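Local coordinates for chorismatase (Streptomyces hygroscopicus, PDB 4BPS), which hydrolyses chorismate to pyruvate and a dihydroxycyclohexadiene carboxylate, a step in making the immunosuppressive polyketides FK506 and FK520, at residues His63-Asp68 against Arg301-Leu306; Gln124-Leu129 against Phe193-Gly198; His251-His256 against Thr260-Val265. All blocks are in the same frame, centred on the assembly; numbering follows the deposited sequence. Where two conformers were deposited one is given.

From the N terminus, the chain first meets contact 1 at 63-68, in the loop between strands 57-62 and 72-77, and closes it only at 301-306, after 232 intervening residues. Contacts 2 and 3 both lie inside that long loop and follow one another in series. Contact 2 lays the end of helix 112-129 on strand 189-196 within the six-stranded sheet; contact 3 folds 251-256 against residues 260-265 of helix 259-274, with three residues between the segments. Contact 1 therefore joins the five-stranded sheet region to the C-terminal part of the fold. The centre of contact 3 is about 19 Å from that of contact 1, and the centres of contacts 1 and 2 are about 33 Å apart.

Contact 1. Residues His63-Asp68 against Arg301-Leu306; sequences HTTTRD and RRREDL
Thr66 and Arg67 are met by one long side chain, that of Arg303, which leaves a turn tied together from within. At the head of that turn Arg302 grips Asp305 side-on: NE reaches OD2 at 3.0 Å and NH2 reaches OD1 at 2.8 Å, while the Glu304 carboxylate lies over a guanidinium face. The opposite charges of Arg302 and of Glu304 and Asp305 suit a turn held by its own salt bridges, and a backbone bond from Asp305 N to Arg302 O closes it.

Arg303 comes next. Its CG stands anti to the backbone N (chi1 169°), and bends at chi2 and chi3 fold the chain so that the guanidinium edge arrives at Thr66. NH2 gives a fairly straight bond (162° at the hydrogen) to Thr66 OG1 at 3.1 Å, nearly in the guanidinium plane. NE donates to a water 2.9 Å away, which also bonds Thr66 OG1. That hydroxyl has a further partner in His327 ND1, while Arg303 NH1 forms a salt bridge with Glu70.

These bonds link the loop after strand 57-62 to the start of a beta-alpha-beta crossover, in which strand 296-300 passes through helix 306-314 to the parallel strand 323-327.

Arg67 crosses Arg303 at about a right angle, its CD 3.4 Å above the guanidinium plane and displaced toward the rim. Its own charged end turns to Asp69; together with Glu70, that acid probably offsets the nearness of two like charges. Replacing Arg303 by an alanine would take away the donor to Thr66 OG1 and is likely to leave Glu70 without this salt-bridge mate and a gap beside the methylenes of Arg67.

Last in order, Leu306 begins the helix, its N bonded to Arg303 O. Its CD1 lies 4.1 Å from the guanidinium plane on the face opposite Arg67, an apolar backing for the flat cation.

Contact 2. Residues Gln124-Leu129 against Phe193-Gly198; sequences QLTRSL and FLAARG
The helix-on-sheet layer of the YjgF-like fold supplies this buried contact: the last turns of helix 112-129 pack on strand 189-196, an inner strand of the six-stranded sheet. The two short axes pass 9.9 Å apart and run in roughly the same direction, 30° from parallel.

Thr126 is the central residue. Its methyl CG2 meets Phe193 CE2 at 3.9 Å and Ala195 CB at 4.1 Å, and thus rests between two residues that face the helix from alternate positions of the strand. The torsion that sets CG2 anti to the carbonyl carbon (chi1 64° for OG1) leaves OG1 turned to its own helix, where it bonds Phe123 O.

One residue earlier, Leu125 brings CD2 to the edge of the Phe193 ring, 4.3 Å from CZ and near the ring plane. Ile90 also touches both of these side chains, and Leu134 of the adjoining strand 133-142 lies against Thr126, Phe193 and Ala195. A broad ring suits Phe193 because it spans the gap to the helix, whereas the small Ala195 lets the backbones approach, its CA 7.2 Å from that of Thr126.

Across the two segments, then, the attachment is by carbon surfaces. A buried threonine is tolerated because its hydroxyl is satisfied by the helix backbone, and its methyl serves the interface much as a short aliphatic side chain would.

Contact 3. Residues His251-His256 against Thr260-Val265; sequences HRTVHH and TGQCEV
Hydrogen bonds from Gln262 to the backbone of Val254 and His255 fasten the start of helix 259-274 to the segment just before it. With its chain extended beyond CG, Gln262 brings NE2 to His255 O at 3.2 Å, approaching from well above the carbonyl plane, and makes a weak bond to Val254 O at 3.3 Å. The same nitrogen bonds Asp334 O, and OE1 accepts from Leu336 N, so both ends of the buried amide are used.

The aromatic contact is a CH-pi interaction. Gly261 CA lies over one face of the His255 imidazole, 3.9 Å from its centroid and 19° off the ring normal. Glycine suits this place because a beta carbon would run into His255 CG. His255 itself has left-handed backbone angles, phi 55° and psi 53°, in the bend that turns its ring to the helix.

Apolar contacts complete the set one helical turn on. The branches of Val265 divide the work: CG2 sits at the imidazole edge, 3.5 Å from His255 CD2, while CG1 meets Val254 CG2 at 4.1 Å. Leu249 of strand 239-249 touches both valines.

The Gln262 side chain lies about 7 Å from that of the proton acceptor Glu338. Bonds on both amide atoms probably fix its orientation, with the donor toward the carbonyls of 254-255 and the acceptor toward Leu336, beside the strand carrying Glu338.

Contact 1. Residues His63-Asp68 against Arg301-Leu306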
ATOM      1  N   HIS A  63      -7.050   8.875   7.960  1.00  5.35           N
ATOM      2  CA  HIS A  63      -7.921   8.498   9.076  1.00  5.22           C
ATOM      3  C   HIS A  63      -8.142   6.983   9.053  1.00  5.45           C
ATOM      4  O   HIS A  63      -9.216   6.485   8.709  1.00  6.16           O
ATOM      5  CB  HIS A  63      -9.221   9.289   9.010  1.00  6.18           C
ATOM      6  CG  HIS A  63     -10.064   9.189  10.246  1.00  6.16           C
ATOM      7  ND1 HIS A  63     -11.120  10.034  10.488  1.00  6.43           N
ATOM      8  CD2 HIS A  63     -10.016   8.323  11.294  1.00  5.98           C
ATOM      9  CE1 HIS A  63     -11.676   9.707  11.641  1.00  6.63           C
ATOM     10  NE2 HIS A  63     -11.027   8.671  12.149  1.00  6.26           N
ATOM     11  N   THR A  64      -7.093   6.265   9.430  1.00  5.10           N
ATOM     12  CA  THR A  64      -7.062   4.816   9.291  1.00  5.52           C
ATOM     13  C   THR A  64      -7.268   4.059  10.601  1.00  5.67           C
ATOM     14  O   THR A  64      -7.219   2.820  10.606  1.00  6.20           O
ATOM     15  CB  THR A  64      -5.772   4.373   8.646  1.00  5.70           C
ATOM     16  OG1 THR A  64      -4.694   5.044   9.316  1.00  5.56           O
ATOM     17  CG2 THR A  64      -5.774   4.706   7.148  1.00  6.36           C
ATOM     18  N   THR A  65      -7.556   4.768  11.698  1.00  5.50           N
ATOM     19  CA  THR A  65      -7.960   4.081  12.918  1.00  6.35           C
ATOM     20  C   THR A  65      -8.857   4.965  13.768  1.00  5.75           C
ATOM     21  O   THR A  65      -9.119   6.108  13.408  1.00  6.21           O
ATOM     22  CB  THR A  65      -6.744   3.510  13.674  1.00  6.89           C
ATOM     23  OG1 THR A  65      -7.225   2.487  14.575  1.00  7.28           O
ATOM     24  CG2 THR A  65      -5.967   4.626  14.387  1.00  7.99           C
ATOM     25  N   THR A  66      -9.364   4.406  14.865  1.00  6.17           N
ATOM     26  CA  THR A  66     -10.429   5.038  15.638  1.00  6.75           C
ATOM     27  C   THR A  66     -10.027   5.369  17.066  1.00  7.29           C
ATOM     28  O   THR A  66     -10.849   5.884  17.814  1.00  8.69           O
ATOM     29  CB  THR A  66     -11.692   4.156  15.660  1.00  8.02           C
ATOM     30  OG1 THR A  66     -11.367   2.908  16.273  1.00  8.31           O
ATOM     31  CG2 THR A  66     -12.228   3.931  14.252  1.00  8.56           C
ATOM     32  N   ARG A  67      -8.786   5.074  17.451  1.00  7.09           N
ATOM     33  CA  ARG A  67      -8.273   5.450  18.778  1.00  8.71           C
ATOM     34  C   ARG A  67      -6.940   6.172  18.608  1.00  9.56           C
ATOM     35  O   ARG A  67      -6.054   5.708  17.870  1.00  9.05           O
ATOM     36  CB  ARG A  67      -8.018   4.235  19.647  1.00 10.12           C
ATOM     37  CG  ARG A  67      -9.252   3.491  20.088  1.00 12.04           C
ATOM     38  CD  ARG A  67      -8.827   2.274  20.885  1.00 16.10           C
ATOM     39  NE  ARG A  67      -8.071   2.642  22.086  1.00 19.18           N
ATOM     40  CZ  ARG A  67      -8.616   2.920  23.266  1.00 21.68           C
ATOM     41  NH1 ARG A  67      -9.936   2.861  23.423  1.00 23.83           N
ATOM     42  NH2 ARG A  67      -7.841   3.242  24.295  1.00 21.38           N
ATOM     43  N   ASP A  68      -6.744   7.267  19.350  1.00 10.58           N
ATOM     44  CA  ASP A  68      -5.492   8.009  19.257  0.64 12.17           C
ATOM     45  C   ASP A  68      -4.297   7.175  19.695  1.00 12.06           C
ATOM     46  O   ASP A  68      -3.175   7.376  19.202  1.00 12.50           O
ATOM     47  CB  ASP A  68      -5.560   9.281  20.090  0.64 13.39           C
ATOM     48  CG  ASP A  68      -6.250  10.402  19.370  0.64 14.58           C
ATOM     49  OD1 ASP A  68      -6.436  10.266  18.144  0.64 15.61           O
ATOM     50  OD2 ASP A  68      -6.572  11.424  20.027  0.64 14.19           O
ATOM     51  N   ARG A 301     -11.319  -4.978  10.717  1.00  5.63           N
ATOM     52  CA  ARG A 301     -12.614  -4.325  10.538  1.00  5.71           C
ATOM     53  C   ARG A 301     -13.329  -4.000  11.854  1.00  5.74           C
ATOM     54  O   ARG A 301     -13.881  -2.897  12.003  1.00  6.18           O
ATOM     55  CB  ARG A 301     -13.509  -5.209   9.661  1.00  5.84           C
ATOM     56  CG  ARG A 301     -14.957  -4.690   9.525  1.00  6.06           C
ATOM     57  CD  ARG A 301     -15.760  -5.551   8.557  1.00  6.35           C
ATOM     58  NE  ARG A 301     -15.229  -5.509   7.200  1.00  6.29           N
ATOM     59  CZ  ARG A 301     -15.499  -4.540   6.319  1.00  6.36           C
ATOM     60  NH1 ARG A 301     -16.335  -3.547   6.618  1.00  6.92           N
ATOM     61  NH2 ARG A 301     -14.891  -4.560   5.130  1.00  6.63           N
ATOM     62  N   ARG A 302     -13.386  -4.974  12.762  1.00  5.94           N
ATOM     63  CA  ARG A 302     -14.135  -4.824  14.015  1.00  6.45           C
ATOM     64  C   ARG A 302     -13.230  -4.573  15.209  1.00  6.50           C
ATOM     65  O   ARG A 302     -12.243  -5.288  15.406  1.00  6.36           O
ATOM     66  CB  ARG A 302     -14.945  -6.081  14.331  1.00  7.13           C
ATOM     67  CG  ARG A 302     -15.911  -6.491  13.232  1.00  7.83           C
ATOM     68  CD  ARG A 302     -16.985  -7.435  13.794  1.00  9.69           C
ATOM     69  NE  ARG A 302     -16.388  -8.579  14.486  1.00 10.68           N
ATOM     70  CZ  ARG A 302     -17.057  -9.469  15.222  1.00 12.48           C
ATOM     71  NH1 ARG A 302     -18.378  -9.362  15.387  1.00 13.25           N
ATOM     72  NH2 ARG A 302     -16.398 -10.474  15.825  1.00 13.09           N
ATOM     73  N   ARG A 303     -13.555  -3.564  16.022  1.00  6.61           N
ATOM     74  CA  ARG A 303     -12.787  -3.296  17.230  1.00  7.31           C
ATOM     75  C   ARG A 303     -12.672  -4.541  18.100  1.00  6.59           C
ATOM     76  O   ARG A 303     -11.623  -4.830  18.655  1.00  7.39           O
ATOM     77  CB  ARG A 303     -13.431  -2.118  17.983  1.00  8.44           C
ATOM     78  CG  ARG A 303     -12.942  -1.858  19.381  1.00  9.96           C
ATOM     79  CD  ARG A 303     -11.478  -1.629  19.435  1.00 10.11           C
ATOM     80  NE  ARG A 303     -11.084  -0.461  18.662  1.00 11.05           N
ATOM     81  CZ  ARG A 303      -9.815  -0.158  18.396  1.00 11.34           C
ATOM     82  NH1 ARG A 303      -8.827  -0.963  18.830  1.00 13.15           N
ATOM     83  NH2 ARG A 303      -9.515   0.955  17.717  1.00 10.31           N
ATOM     84  N   GLU A 304     -13.760  -5.306  18.203  1.00  7.11           N
ATOM     85  CA  GLU A 304     -13.784  -6.469  19.068  1.00  8.36           C
ATOM     86  C   GLU A 304     -12.891  -7.601  18.555  1.00  8.38           C
ATOM     87  O   GLU A 304     -12.681  -8.566  19.268  1.00  9.66           O
ATOM     88  CB  GLU A 304     -15.229  -6.969  19.269  1.00 10.55           C
ATOM     89  CG  GLU A 304     -15.898  -7.500  17.990  1.00 11.59           C
ATOM     90  CD  GLU A 304     -17.421  -7.303  17.961  1.00 14.15           C
ATOM     91  OE1 GLU A 304     -18.117  -7.954  18.767  1.00 14.99           O
ATOM     92  OE2 GLU A 304     -17.935  -6.521  17.134  1.00 14.36           O
ATOM     93  N   ASP A 305     -12.361  -7.472  17.332  1.00  7.15           N
ATOM     94  CA  ASP A 305     -11.430  -8.458  16.769  1.00  7.25           C
ATOM     95  C   ASP A 305      -9.967  -8.068  16.880  1.00  7.41           C
ATOM     96  O   ASP A 305      -9.116  -8.902  16.559  1.00  7.59           O
ATOM     97  CB  ASP A 305     -11.743  -8.715  15.284  1.00  7.09           C
ATOM     98  CG  ASP A 305     -13.068  -9.410  15.062  1.00  7.83           C
ATOM     99  OD1 ASP A 305     -13.586 -10.065  15.994  1.00  8.30           O
ATOM    100  OD2 ASP A 305     -13.569  -9.356  13.910  1.00  7.86           O
ATOM    101  N   LEU A 306      -9.640  -6.843  17.288  1.00  7.38           N
ATOM    102  CA  LEU A 306      -8.249  -6.430  17.206  1.00  8.54           C
ATOM    103  C   LEU A 306      -7.349  -7.283  18.083  1.00  8.34           C
ATOM    104  O   LEU A 306      -6.297  -7.697  17.636  1.00  8.46           O
ATOM    105  CB  LEU A 306      -8.075  -4.936  17.538  1.00 12.52           C
ATOM    106  CG  LEU A 306      -7.889  -4.028  16.292  1.00 15.40           C
ATOM    107  CD1 LEU A 306      -9.260  -3.652  15.733  1.00 16.33           C
ATOM    108  CD2 LEU A 306      -7.056  -2.790  16.496  1.00 16.87           C
TER
HETATM  109  O   HOH W   1     -12.863   1.760  18.886  1.00 12.75           O

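Contact 2. Residues Gln124-Leu129 against Phe193-Gly198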
ATOM      1  N   GLN A 124       1.608  10.624 -15.053  1.00  6.96           N
ATOM      2  CA  GLN A 124       2.281  11.709 -15.755  1.00  7.58           C
ATOM      3  C   GLN A 124       3.496  12.226 -15.004  1.00  6.92           C
ATOM      4  O   GLN A 124       4.501  12.539 -15.631  1.00  7.24           O
ATOM      5  CB  GLN A 124       1.297  12.836 -16.021  1.00 10.29           C
ATOM      6  CG  GLN A 124       1.919  14.001 -16.773  1.00 15.11           C
ATOM      7  CD  GLN A 124       2.702  13.591 -18.056  1.00 18.40           C
ATOM      8  OE1 GLN A 124       2.246  12.760 -18.839  1.00 22.11           O
ATOM      9  NE2 GLN A 124       3.882  14.183 -18.259  1.00 16.78           N
ATOM     10  N   LEU A 125       3.412  12.342 -13.672  1.00  7.26           N
ATOM     11  CA  LEU A 125       4.543  12.815 -12.887  1.00  7.53           C
ATOM     12  C   LEU A 125       5.708  11.817 -12.960  1.00  7.33           C
ATOM     13  O   LEU A 125       6.870  12.195 -13.100  1.00  7.60           O
ATOM     14  CB  LEU A 125       4.150  13.024 -11.417  1.00  8.52           C
ATOM     15  CG  LEU A 125       5.263  13.647 -10.562  1.00  9.28           C
ATOM     16  CD1 LEU A 125       5.488  15.100 -10.951  1.00 10.30           C
ATOM     17  CD2 LEU A 125       4.922  13.519  -9.072  1.00 10.36           C
ATOM     18  N   THR A 126       5.399  10.529 -12.833  1.00  7.67           N
ATOM     19  CA  THR A 126       6.455   9.534 -12.913  1.00  9.21           C
ATOM     20  C   THR A 126       7.131   9.593 -14.274  1.00  8.62           C
ATOM     21  O   THR A 126       8.356   9.459 -14.363  1.00  9.23           O
ATOM     22  CB  THR A 126       5.961   8.115 -12.577  1.00 12.35           C
ATOM     23  OG1 THR A 126       4.990   7.679 -13.529  1.00 14.00           O
ATOM     24  CG2 THR A 126       5.416   8.034 -11.141  1.00 13.62           C
ATOM     25  N   ARG A 127       6.364   9.811 -15.334  1.00  9.33           N
ATOM     26  CA  ARG A 127       6.974   9.949 -16.656  1.00 10.53           C
ATOM     27  C   ARG A 127       7.814  11.228 -16.760  1.00 10.82           C
ATOM     28  O   ARG A 127       8.974  11.189 -17.204  1.00 11.82           O
ATOM     29  CB  ARG A 127       5.902   9.934 -17.742  1.00 12.22           C
ATOM     30  CG  ARG A 127       5.273   8.599 -17.940  1.00 15.66           C
ATOM     31  CD  ARG A 127       4.443   8.580 -19.206  1.00 18.48           C
ATOM     32  NE  ARG A 127       3.300   9.505 -19.187  1.00 20.94           N
ATOM     33  CZ  ARG A 127       2.064   9.181 -18.801  1.00 22.10           C
ATOM     34  NH1 ARG A 127       1.774   7.948 -18.387  1.00 25.23           N
ATOM     35  NH2 ARG A 127       1.110  10.095 -18.843  1.00 19.46           N
ATOM     36  N   SER A 128       7.239  12.361 -16.353  1.00 10.04           N
ATOM     37  CA  SER A 128       7.907  13.645 -16.509  0.54 10.77           C
ATOM     38  C   SER A 128       9.195  13.755 -15.693  1.00  9.32           C
ATOM     39  O   SER A 128      10.182  14.320 -16.165  1.00 10.86           O
ATOM     40  CB  SER A 128       6.959  14.765 -16.099  0.54 13.56           C
ATOM     41  OG  SER A 128       7.602  16.016 -16.192  0.54 15.99           O
ATOM     42  N   LEU A 129       9.183  13.217 -14.471  1.00  7.65           N
ATOM     43  CA  LEU A 129      10.362  13.291 -13.622  1.00  7.28           C
ATOM     44  C   LEU A 129      11.392  12.214 -13.963  1.00  7.15           C
ATOM     45  O   LEU A 129      12.548  12.315 -13.543  1.00  8.55           O
ATOM     46  CB  LEU A 129       9.991  13.179 -12.150  1.00  7.72           C
ATOM     47  CG  LEU A 129       9.206  14.343 -11.536  1.00  9.53           C
ATOM     48  CD1 LEU A 129       8.906  14.062 -10.073  1.00  9.80           C
ATOM     49  CD2 LEU A 129       9.943  15.652 -11.633  1.00 12.15           C
ATOM     50  N   PHE A 193       2.684   6.599  -3.205  1.00  4.69           N
ATOM     51  CA  PHE A 193       3.397   5.716  -4.118  1.00  5.15           C
ATOM     52  C   PHE A 193       4.907   5.881  -4.032  1.00  4.95           C
ATOM     53  O   PHE A 193       5.428   6.958  -3.659  1.00  4.96           O
ATOM     54  CB  PHE A 193       2.938   5.908  -5.581  1.00  5.33           C
ATOM     55  CG  PHE A 193       3.234   7.275  -6.130  1.00  6.25           C
ATOM     56  CD1 PHE A 193       2.347   8.328  -5.917  1.00  7.57           C
ATOM     57  CD2 PHE A 193       4.400   7.511  -6.852  1.00  7.54           C
ATOM     58  CE1 PHE A 193       2.622   9.592  -6.407  1.00  8.60           C
ATOM     59  CE2 PHE A 193       4.677   8.771  -7.347  1.00  9.32           C
ATOM     60  CZ  PHE A 193       3.782   9.812  -7.115  1.00  9.35           C
ATOM     61  N   LEU A 194       5.586   4.787  -4.357  1.00  4.47           N
ATOM     62  CA  LEU A 194       7.023   4.762  -4.582  1.00  4.63           C
ATOM     63  C   LEU A 194       7.272   4.399  -6.043  1.00  4.64           C
ATOM     64  O   LEU A 194       6.549   3.575  -6.612  1.00  5.03           O
ATOM     65  CB  LEU A 194       7.671   3.684  -3.712  1.00  5.30           C
ATOM     66  CG  LEU A 194       7.765   4.005  -2.224  1.00  6.86           C
ATOM     67  CD1 LEU A 194       8.010   2.723  -1.430  1.00  7.11           C
ATOM     68  CD2 LEU A 194       8.885   5.013  -1.960  1.00  7.66           C
ATOM     69  N   ALA A 195       8.305   4.995  -6.637  1.00  4.76           N
ATOM     70  CA  ALA A 195       8.660   4.714  -8.021  1.00  5.27           C
ATOM     71  C   ALA A 195      10.184   4.755  -8.167  1.00  5.21           C
ATOM     72  O   ALA A 195      10.892   5.339  -7.335  1.00  6.12           O
ATOM     73  CB  ALA A 195       8.029   5.724  -8.967  1.00  6.30           C
ATOM     74  N   ALA A 196      10.669   4.129  -9.237  1.00  6.02           N
ATOM     75  CA  ALA A 196      12.090   4.009  -9.522  1.00  5.71           C
ATOM     76  C   ALA A 196      12.434   4.597 -10.875  1.00  5.23           C
ATOM     77  O   ALA A 196      11.688   4.453 -11.858  1.00  5.82           O
ATOM     78  CB  ALA A 196      12.514   2.541  -9.465  1.00  6.50           C
ATOM     79  N   ARG A 197      13.627   5.197 -10.928  1.00  5.41           N
ATOM     80  CA  ARG A 197      14.216   5.710 -12.164  1.00  5.92           C
ATOM     81  C   ARG A 197      14.352   4.603 -13.207  1.00  6.04           C
ATOM     82  O   ARG A 197      14.095   4.789 -14.403  1.00  6.87           O
ATOM     83  CB  ARG A 197      15.591   6.303 -11.871  1.00  6.36           C
ATOM     84  CG  ARG A 197      16.372   6.673 -13.131  1.00  7.69           C
ATOM     85  CD  ARG A 197      17.733   7.289 -12.854  1.00  8.36           C
ATOM     86  NE  ARG A 197      18.588   6.439 -12.035  1.00  8.88           N
ATOM     87  CZ  ARG A 197      19.738   6.818 -11.502  1.00 10.71           C
ATOM     88  NH1 ARG A 197      20.226   8.046 -11.692  1.00 10.41           N
ATOM     89  NH2 ARG A 197      20.389   5.945 -10.751  1.00 13.37           N
ATOM     90  N   GLY A 198      14.771   3.431 -12.765  1.00  6.05           N
ATOM     91  CA  GLY A 198      14.988   2.325 -13.667  1.00  7.43           C
ATOM     92  C   GLY A 198      15.349   1.109 -12.864  1.00  7.23           C
ATOM     93  O   GLY A 198      14.913   0.939 -11.721  1.00  7.91           O
TER

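Contact 3. Residues His251-His256 against Thr260-Val265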
ATOM      1  N   HIS A 251     -10.259 -16.159  -6.204  1.00  5.72           N
ATOM      2  CA  HIS A 251     -10.739 -14.799  -5.968  1.00  5.61           C
ATOM      3  C   HIS A 251     -11.651 -14.730  -4.749  1.00  5.32           C
ATOM      4  O   HIS A 251     -12.108 -13.645  -4.396  1.00  6.42           O
ATOM      5  CB  HIS A 251     -11.480 -14.219  -7.180  1.00  5.86           C
ATOM      6  CG  HIS A 251     -12.680 -15.017  -7.575  1.00  5.95           C
ATOM      7  ND1 HIS A 251     -13.834 -15.071  -6.816  1.00  6.64           N
ATOM      8  CD2 HIS A 251     -12.866 -15.841  -8.631  1.00  6.37           C
ATOM      9  CE1 HIS A 251     -14.679 -15.900  -7.397  1.00  7.24           C
ATOM     10  NE2 HIS A 251     -14.116 -16.383  -8.494  1.00  7.14           N
ATOM     11  N   ARG A 252     -11.962 -15.867  -4.152  1.00  5.47           N
ATOM     12  CA  ARG A 252     -13.042 -15.948  -3.185  1.00  7.04           C
ATOM     13  C   ARG A 252     -12.629 -15.618  -1.765  1.00  6.08           C
ATOM     14  O   ARG A 252     -11.635 -16.141  -1.259  1.00  6.46           O
ATOM     15  CB  ARG A 252     -13.533 -17.406  -3.166  1.00 12.17           C
ATOM     16  CG  ARG A 252     -14.722 -17.835  -3.983  1.00 19.14           C
ATOM     17  CD  ARG A 252     -15.337 -19.124  -3.296  1.00 22.02           C
ATOM     18  NE  ARG A 252     -15.358 -18.985  -1.821  1.00 25.76           N
ATOM     19  CZ  ARG A 252     -15.881 -19.828  -0.946  1.00 26.01           C
ATOM     20  NH1 ARG A 252     -16.483 -20.940  -1.341  1.00 26.65           N
ATOM     21  NH2 ARG A 252     -15.803 -19.524   0.360  1.00 24.66           N
ATOM     22  N   THR A 253     -13.458 -14.833  -1.082  1.00  5.91           N
ATOM     23  CA  THR A 253     -13.347 -14.701   0.356  1.00  6.55           C
ATOM     24  C   THR A 253     -13.551 -16.079   0.971  1.00  6.62           C
ATOM     25  O   THR A 253     -14.522 -16.781   0.640  1.00  7.73           O
ATOM     26  CB  THR A 253     -14.422 -13.745   0.885  1.00  7.19           C
ATOM     27  OG1 THR A 253     -14.175 -12.460   0.324  1.00  7.20           O
ATOM     28  CG2 THR A 253     -14.401 -13.681   2.413  1.00  8.01           C
ATOM     29  N   VAL A 254     -12.672 -16.465   1.893  1.00  6.27           N
ATOM     30  CA  VAL A 254     -12.838 -17.700   2.657  1.00  6.63           C
ATOM     31  C   VAL A 254     -13.028 -17.368   4.142  1.00  5.88           C
ATOM     32  O   VAL A 254     -12.894 -16.216   4.556  1.00  6.22           O
ATOM     33  CB  VAL A 254     -11.709 -18.709   2.392  1.00  7.95           C
ATOM     34  CG1 VAL A 254     -11.745 -19.165   0.934  1.00  8.68           C
ATOM     35  CG2 VAL A 254     -10.376 -18.155   2.802  1.00  8.56           C
ATOM     36  N   HIS A 255     -13.432 -18.372   4.919  1.00  6.11           N
ATOM     37  CA  HIS A 255     -13.618 -18.180   6.366  1.00  6.34           C
ATOM     38  C   HIS A 255     -14.568 -17.015   6.662  1.00  5.96           C
ATOM     39  O   HIS A 255     -14.291 -16.133   7.481  1.00  6.26           O
ATOM     40  CB  HIS A 255     -12.291 -18.042   7.103  1.00  6.74           C
ATOM     41  CG  HIS A 255     -11.436 -19.264   7.016  1.00  7.71           C
ATOM     42  ND1 HIS A 255     -11.833 -20.490   7.507  1.00  9.61           N
ATOM     43  CD2 HIS A 255     -10.198 -19.446   6.501  1.00  9.17           C
ATOM     44  CE1 HIS A 255     -10.870 -21.370   7.299  1.00 10.32           C
ATOM     45  NE2 HIS A 255      -9.865 -20.762   6.697  1.00 10.70           N
ATOM     46  N   HIS A 256     -15.751 -17.054   6.045  1.00  6.70           N
ATOM     47  CA  HIS A 256     -16.760 -16.037   6.280  1.00  7.05           C
ATOM     48  C   HIS A 256     -17.035 -15.892   7.771  1.00  6.27           C
ATOM     49  O   HIS A 256     -17.267 -16.880   8.472  1.00  6.53           O
ATOM     50  CB  HIS A 256     -18.058 -16.421   5.537  1.00  8.14           C
ATOM     51  CG  HIS A 256     -19.020 -15.293   5.408  1.00  8.45           C
ATOM     52  ND1 HIS A 256     -19.931 -14.967   6.395  1.00  8.11           N
ATOM     53  CD2 HIS A 256     -19.243 -14.437   4.385  1.00 10.04           C
ATOM     54  CE1 HIS A 256     -20.657 -13.938   5.986  1.00  9.15           C
ATOM     55  NE2 HIS A 256     -20.263 -13.601   4.770  1.00 10.14           N
ATOM     56  N   THR A 260     -10.258 -15.150  12.786  1.00  5.83           N
ATOM     57  CA  THR A 260      -9.072 -15.959  13.038  1.00  5.99           C
ATOM     58  C   THR A 260      -8.682 -16.732  11.770  1.00  5.80           C
ATOM     59  O   THR A 260      -7.523 -16.711  11.343  1.00  6.03           O
ATOM     60  CB  THR A 260      -9.322 -16.918  14.202  1.00  7.40           C
ATOM     61  OG1 THR A 260      -9.476 -16.153  15.390  1.00  8.39           O
ATOM     62  CG2 THR A 260      -8.153 -17.887  14.390  1.00  8.91           C
ATOM     63  N   GLY A 261      -9.652 -17.422  11.168  1.00  5.62           N
ATOM     64  CA  GLY A 261      -9.383 -18.165   9.954  1.00  6.17           C
ATOM     65  C   GLY A 261      -8.930 -17.276   8.800  1.00  5.45           C
ATOM     66  O   GLY A 261      -7.976 -17.596   8.081  1.00  6.05           O
ATOM     67  N   GLN A 262      -9.580 -16.118   8.626  1.00  5.21           N
ATOM     68  CA  GLN A 262      -9.139 -15.186   7.590  1.00  5.24           C
ATOM     69  C   GLN A 262      -7.720 -14.718   7.851  1.00  5.07           C
ATOM     70  O   GLN A 262      -6.929 -14.590   6.913  1.00  5.23           O
ATOM     71  CB  GLN A 262     -10.066 -13.983   7.433  1.00  5.14           C
ATOM     72  CG  GLN A 262     -11.424 -14.348   6.832  1.00  5.46           C
ATOM     73  CD  GLN A 262     -12.204 -13.137   6.395  1.00  5.42           C
ATOM     74  OE1 GLN A 262     -11.705 -12.007   6.346  1.00  5.49           O
ATOM     75  NE2 GLN A 262     -13.455 -13.352   6.061  1.00  6.52           N
ATOM     76  N   CYS A 263      -7.381 -14.437   9.112  1.00  5.23           N
ATOM     77  CA  CYS A 263      -6.041 -13.943   9.426  1.00  5.48           C
ATOM     78  C   CYS A 263      -5.001 -15.051   9.134  1.00  5.32           C
ATOM     79  O   CYS A 263      -3.927 -14.773   8.580  1.00  5.59           O
ATOM     80  CB  CYS A 263      -5.997 -13.515  10.882  1.00  5.87           C
ATOM     81  SG  CYS A 263      -4.481 -12.614  11.325  1.00  6.63           S
ATOM     82  N   GLU A 264      -5.332 -16.301   9.495  1.00  5.42           N
ATOM     83  CA  GLU A 264      -4.419 -17.415   9.216  1.00  5.76           C
ATOM     84  C   GLU A 264      -4.194 -17.575   7.705  1.00  5.53           C
ATOM     85  O   GLU A 264      -3.059 -17.791   7.271  1.00  5.73           O
ATOM     86  CB  GLU A 264      -4.951 -18.704   9.825  1.00  6.35           C
ATOM     87  CG  GLU A 264      -4.973 -18.722  11.357  1.00  8.02           C
ATOM     88  CD  GLU A 264      -3.613 -18.930  12.021  1.00 11.25           C
ATOM     89  OE1 GLU A 264      -2.600 -19.012  11.318  1.00 15.25           O
ATOM     90  OE2 GLU A 264      -3.561 -18.989  13.266  1.00 12.25           O
ATOM     91  N   VAL A 265      -5.258 -17.485   6.903  1.00  5.64           N
ATOM     92  CA  VAL A 265      -5.109 -17.609   5.462  1.00  5.98           C
ATOM     93  C   VAL A 265      -4.366 -16.409   4.869  1.00  5.68           C
ATOM     94  O   VAL A 265      -3.571 -16.555   3.945  1.00  5.78           O
ATOM     95  CB  VAL A 265      -6.470 -17.840   4.771  1.00  6.51           C
ATOM     96  CG1 VAL A 265      -6.339 -17.755   3.252  1.00  7.58           C
ATOM     97  CG2 VAL A 265      -7.006 -19.214   5.182  1.00  7.22           C
TER